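Local coordinates for D-glyceraldehyde dehydrogenase (NADP(+)) (Thermoplasma acidophilum, PDB 5IZD), which oxidises D-glyceraldehyde to (R)-glycerate with NADP(+) as electron acceptor in the non-phosphorylated Entner-Doudoroff pathway, at residues L413-K416 against I420-E423; F150-V155 against E182-K187. One frame throughout, in Å; residues are numbered along the deposited sequence.

Contact 1 (L413-K416 against I420-E423)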
loop_
_atom_site.group_PDB
_atom_site.type_symbol
_atom_site.label_atom_id
_atom_site.label_comp_id
_atom_site.label_asym_id
_atom_site.label_seq_id
_atom_site.Cartn_x
_atom_site.Cartn_y
_atom_site.Cartn_z
ATOM N N LEU A 413 -15.716 17.257 18.278
ATOM C CA LEU A 413 -15.976 18.617 17.771
ATOM C C LEU A 413 -17.375 18.684 17.166
ATOM O O LEU A 413 -17.666 17.871 16.299
ATOM C CB LEU A 413 -14.946 18.928 16.673
ATOM C CG LEU A 413 -15.126 20.232 15.877
ATOM C CD1 LEU A 413 -15.034 21.450 16.775
ATOM C CD2 LEU A 413 -14.085 20.272 14.755
ATOM N N PHE A 414 -18.193 19.654 17.543
ATOM C CA PHE A 414 -19.478 19.865 16.926
ATOM C C PHE A 414 -19.518 21.235 16.290
ATOM O O PHE A 414 -19.367 22.239 16.973
ATOM C CB PHE A 414 -20.615 19.689 17.936
ATOM C CG PHE A 414 -20.928 18.238 18.186
ATOM C CD1 PHE A 414 -20.063 17.459 18.922
ATOM C CD2 PHE A 414 -22.014 17.635 17.564
ATOM C CE1 PHE A 414 -20.287 16.091 19.066
ATOM C CE2 PHE A 414 -22.259 16.281 17.711
ATOM C CZ PHE A 414 -21.377 15.509 18.439
ATOM N N THR A 415 -19.714 21.270 14.982
ATOM C CA THR A 415 -19.766 22.498 14.233
ATOM C C THR A 415 -20.301 22.182 12.852
ATOM O O THR A 415 -20.201 21.035 12.428
ATOM C CB THR A 415 -18.335 23.098 14.007
ATOM O OG1 THR A 415 -18.420 24.380 13.382
ATOM C CG2 THR A 415 -17.468 22.220 13.126
ATOM N N LYS A 416 -20.783 23.209 12.149
ATOM C CA LYS A 416 -21.254 23.104 10.771
ATOM C C LYS A 416 -20.275 23.839 9.855
ATOM O O LYS A 416 -20.493 23.890 8.641
ATOM C CB LYS A 416 -22.678 23.670 10.643
ATOM N N ILE A 420 -13.514 24.960 9.716
ATOM C CA ILE A 420 -13.071 24.499 11.026
ATOM C C ILE A 420 -12.838 23.002 10.999
ATOM O O ILE A 420 -11.803 22.574 11.466
ATOM C CB ILE A 420 -14.063 24.872 12.126
ATOM C CG1 ILE A 420 -14.162 26.399 12.214
ATOM C CG2 ILE A 420 -13.612 24.279 13.454
ATOM C CD1 ILE A 420 -15.202 26.862 13.239
ATOM N N ILE A 421 -13.743 22.227 10.392
ATOM C CA ILE A 421 -13.611 20.777 10.303
ATOM C C ILE A 421 -12.312 20.308 9.587
ATOM O O ILE A 421 -11.547 19.498 10.117
ATOM C CB ILE A 421 -14.843 20.103 9.621
ATOM C CG1 ILE A 421 -16.114 20.201 10.498
ATOM C CG2 ILE A 421 -14.559 18.625 9.326
ATOM C CD1 ILE A 421 -17.420 20.016 9.737
ATOM N N PHE A 422 -12.079 20.795 8.370
ATOM C CA PHE A 422 -10.865 20.429 7.632
ATOM C C PHE A 422 -9.587 20.956 8.296
ATOM O O PHE A 422 -8.553 20.285 8.319
ATOM C CB PHE A 422 -10.957 20.919 6.176
ATOM C CG PHE A 422 -11.978 20.183 5.362
ATOM C CD1 PHE A 422 -11.783 18.845 5.022
ATOM C CD2 PHE A 422 -13.125 20.799 4.938
ATOM C CE1 PHE A 422 -12.716 18.145 4.254
ATOM C CE2 PHE A 422 -14.049 20.110 4.172
ATOM C CZ PHE A 422 -13.847 18.786 3.826
ATOM N N GLU A 423 -9.638 22.155 8.844
ATOM C CA GLU A 423 -8.476 22.696 9.523
ATOM C C GLU A 423 -8.150 21.950 10.835
ATOM O O GLU A 423 -6.991 21.638 11.092
ATOM C CB GLU A 423 -8.656 24.215 9.768
ATOM C CG GLU A 423 -7.426 24.850 10.429
ATOM C CD GLU A 423 -7.547 26.324 10.636
ATOM O OE1 GLU A 423 -6.775 26.966 9.901
ATOM O OE2 GLU A 423 -8.388 26.809 11.460
#

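Contact 2 (F150-V155 against E182-K187)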
loop_
_atom_site.group_PDB
_atom_site.type_symbol
_atom_site.label_atom_id
_atom_site.label_comp_id
_atom_site.label_asym_id
_atom_site.label_seq_id
_atom_site.Cartn_x
_atom_site.Cartn_y
_atom_site.Cartn_z
ATOM N N PHE A 150 -13.019 -2.603 29.407
ATOM C CA PHE A 150 -13.657 -3.346 28.315
ATOM C C PHE A 150 -13.024 -4.720 28.348
ATOM O O PHE A 150 -12.207 -5.097 27.462
ATOM C CB PHE A 150 -13.512 -2.634 26.967
ATOM C CG PHE A 150 -14.253 -1.328 26.939
ATOM C CD1 PHE A 150 -15.639 -1.314 26.729
ATOM C CD2 PHE A 150 -13.622 -0.163 27.293
ATOM C CE1 PHE A 150 -16.374 -0.125 26.823
ATOM C CE2 PHE A 150 -14.347 1.020 27.411
ATOM C CZ PHE A 150 -15.722 1.043 27.172
ATOM N N PRO A 151 -13.411 -5.499 29.366
ATOM C CA PRO A 151 -12.694 -6.711 29.668
ATOM C C PRO A 151 -12.890 -7.856 28.655
ATOM O O PRO A 151 -12.229 -8.902 28.802
ATOM C CB PRO A 151 -13.280 -7.116 31.052
ATOM C CG PRO A 151 -14.717 -6.660 30.969
ATOM C CD PRO A 151 -14.647 -5.368 30.168
ATOM N N ALA A 152 -13.863 -7.758 27.748
ATOM C CA ALA A 152 -14.060 -8.770 26.709
ATOM C C ALA A 152 -13.565 -8.179 25.370
ATOM O O ALA A 152 -12.823 -8.839 24.635
ATOM C CB ALA A 152 -15.513 -9.163 26.610
ATOM N N GLY A 153 -13.971 -6.944 25.079
ATOM C CA GLY A 153 -13.481 -6.165 23.863
ATOM C C GLY A 153 -11.970 -6.143 23.721
ATOM O O GLY A 153 -11.418 -6.321 22.625
ATOM N N MET A 154 -11.285 -5.932 24.842
ATOM C CA MET A 154 -9.819 -5.768 24.796
ATOM C C MET A 154 -9.104 -7.095 24.581
ATOM O O MET A 154 -8.005 -7.147 24.020
ATOM C CB MET A 154 -9.305 -5.066 26.049
ATOM C CG MET A 154 -9.774 -3.637 26.187
ATOM S SD MET A 154 -8.817 -2.589 25.041
ATOM C CE MET A 154 -9.528 -1.027 25.642
ATOM N N VAL A 155 -9.733 -8.180 25.046
ATOM C CA VAL A 155 -9.191 -9.489 24.802
ATOM C C VAL A 155 -9.301 -9.838 23.334
ATOM O O VAL A 155 -8.324 -10.221 22.742
ATOM C CB VAL A 155 -9.873 -10.539 25.696
ATOM C CG1 VAL A 155 -9.537 -11.943 25.263
ATOM C CG2 VAL A 155 -9.521 -10.237 27.149
ATOM N N GLU A 182 -11.305 -15.451 30.653
ATOM C CA GLU A 182 -11.249 -16.897 30.737
ATOM C C GLU A 182 -12.259 -17.472 29.817
ATOM O O GLU A 182 -12.010 -18.476 29.206
ATOM C CB GLU A 182 -11.580 -17.413 32.133
ATOM C CG GLU A 182 -11.174 -18.874 32.296
ATOM C CD GLU A 182 -12.028 -19.649 33.228
ATOM O OE1 GLU A 182 -13.272 -19.462 33.174
ATOM O OE2 GLU A 182 -11.450 -20.464 34.018
ATOM N N TRP A 183 -13.444 -16.888 29.804
ATOM C CA TRP A 183 -14.528 -17.420 28.978
ATOM C C TRP A 183 -14.186 -17.348 27.442
ATOM O O TRP A 183 -14.388 -18.329 26.686
ATOM C CB TRP A 183 -15.826 -16.720 29.328
ATOM C CG TRP A 183 -17.040 -17.222 28.639
ATOM C CD1 TRP A 183 -17.933 -18.102 29.138
ATOM C CD2 TRP A 183 -17.515 -16.869 27.296
ATOM N NE1 TRP A 183 -18.943 -18.320 28.225
ATOM C CE2 TRP A 183 -18.734 -17.552 27.105
ATOM C CE3 TRP A 183 -17.054 -16.032 26.293
ATOM C CZ2 TRP A 183 -19.471 -17.463 25.916
ATOM C CZ3 TRP A 183 -17.800 -15.904 25.083
ATOM C CH2 TRP A 183 -18.990 -16.631 24.915
ATOM N N ILE A 184 -13.599 -16.242 27.030
ATOM C CA ILE A 184 -13.164 -16.066 25.645
ATOM C C ILE A 184 -12.087 -17.055 25.283
ATOM O O ILE A 184 -12.201 -17.719 24.262
ATOM C CB ILE A 184 -12.694 -14.614 25.386
ATOM C CG1 ILE A 184 -13.917 -13.706 25.418
ATOM C CG2 ILE A 184 -12.009 -14.487 24.032
ATOM C CD1 ILE A 184 -13.604 -12.259 25.623
ATOM N N VAL A 185 -11.093 -17.189 26.158
ATOM C CA VAL A 185 -10.008 -18.141 26.002
ATOM C C VAL A 185 -10.533 -19.562 25.799
ATOM O O VAL A 185 -10.040 -20.287 24.927
ATOM C CB VAL A 185 -9.024 -18.090 27.207
ATOM C CG1 VAL A 185 -8.057 -19.271 27.202
ATOM C CG2 VAL A 185 -8.224 -16.770 27.174
ATOM N N ARG A 186 -11.510 -19.942 26.614
ATOM C CA ARG A 186 -12.119 -21.279 26.542
ATOM C C ARG A 186 -12.782 -21.439 25.164
ATOM O O ARG A 186 -12.611 -22.479 24.546
ATOM C CB ARG A 186 -13.089 -21.518 27.707
ATOM C CG ARG A 186 -13.724 -22.929 27.800
ATOM C CD ARG A 186 -14.500 -23.126 29.106
ATOM N NE ARG A 186 -13.623 -23.165 30.296
ATOM C CZ ARG A 186 -12.970 -24.247 30.775
ATOM N NH1 ARG A 186 -13.062 -25.455 30.203
ATOM N NH2 ARG A 186 -12.201 -24.124 31.873
ATOM N N LYS A 187 -13.434 -20.393 24.631
ATOM C CA LYS A 187 -14.008 -20.488 23.284
ATOM C C LYS A 187 -12.944 -20.721 22.203
ATOM O O LYS A 187 -13.150 -21.519 21.305
ATOM C CB LYS A 187 -14.932 -19.298 22.970
ATOM C CG LYS A 187 -16.197 -19.292 23.826
ATOM C CD LYS A 187 -17.222 -20.309 23.335
ATOM C CE LYS A 187 -18.334 -20.500 24.357
ATOM N NZ LYS A 187 -17.848 -21.341 25.491
#

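Contact 1 (L413-K416 against I420-E423)
Thr415 and Leu413 meet Ile420 and Ile421 inside a beta-alpha-beta unit, strand 410-414, helix 418-427 and strand 432-435, near the turn where the first strand passes into the helix. Thr415, just past the strand end, carries the largest share from this side, its two branches doing different work. The methyl CG2 lies 3.6 Å from Ile421 CG1, the tightest touch between the segments, and Ile421 CD1 is 4.0 Å from the same methyl and equally far from the backbone O of Thr415. Ile421 starts with CG1 beside its own N (chi1 -68°) and then runs out extended (chi2 160°), which carries the end of the chain over to Thr415. The hydroxyl branch, OG1, stands anti to the backbone N (chi1 -174°). It passes 4.1 Å from Ile420 CD1, but its polar partners lie elsewhere: this buried oxygen accepts the N-H of Asp417 within the turn and bonds to Asp259 OD1 in the loop after strand 252-256, while its sister methyl packs. Two residues earlier, on the strand, Leu413 CD2 rests 4.2 Å from Ile420 CG2. No hydrogen bond joins the two segments directly. Met398 and Val395 of helix 395-403 cover Leu413 and Ile420 respectively, Leu433 and Val435 of strand 432-435 pack on Leu413 and Ile421, and on the other side of the strand Phe414 packs against helix 262-274.

Contact 2 (F150-V155 against E182-K187)
Glu100 OE2 takes hydrogen bonds from two successive backbone N atoms, those of Ala152 and Gly153, and so holds the start of helix 153-164 where Ala152 packs against Ile184 of helix 178-190. Both helices belong to the Rossmann-like cofactor-binding region, where they follow strands 130-145 and 168-172 in turn. Ile184 supplies nearly all of the contact from helix 178-190. With CG1 beside its own N (chi1 -70°) and an extended end (chi2 161°), it sends CD1 to 3.8 Å from Ala152 CB and 3.6 Å from Ala152 O. That carbonyl also receives a weak 3.2 Å hydrogen bond from Val155 N, while Phe150 O accepts the N-H of Met154 in the turn leading into helix 153-164. Val155 comes from the other helix to meet the isoleucine tip to tip. Its CG1, anti to the backbone N (chi1 168°), approaches Ile184 CG2 to 3.8 Å; that CG2 meets only Val155 across the contact, while CD1 is shared between Ala152 and Val155. Ile86 and Val104, from helices 79-90 and 94-112, add apolar contacts to Ala152. The side chain of Val155 is also about 4 Å from that of Thr146, which by similarity binds NADP(+), and about 9 Å from the bound NADP itself. On helix 178-190, Trp183 donates NE1 to Glu81 OE1 and has Lys187 CE 3.5 Å above one ring face, displaced toward the rim.

How the contacts relate
Contact 2 precedes contact 1 along the chain, and the two do not touch: their centres are 37 Å apart, their nearest atoms about 18 Å, and they lie on opposite sides of the chain's centre. Each involves helices packed on a different sheet. Contact 2 joins two helices that accompany the sheet containing strands 130-145 and 168-172, close to bound NADP. Contact 1 joins a strand to its following helix in the sheet that also holds strands 252-256 and 284-290. The surroundings differ as well: no other subunit touches contact 2, whereas Phe422 and Glu423 of segment 420-423, which do not touch 413-416, meet neighbouring subunits of the homotetramer.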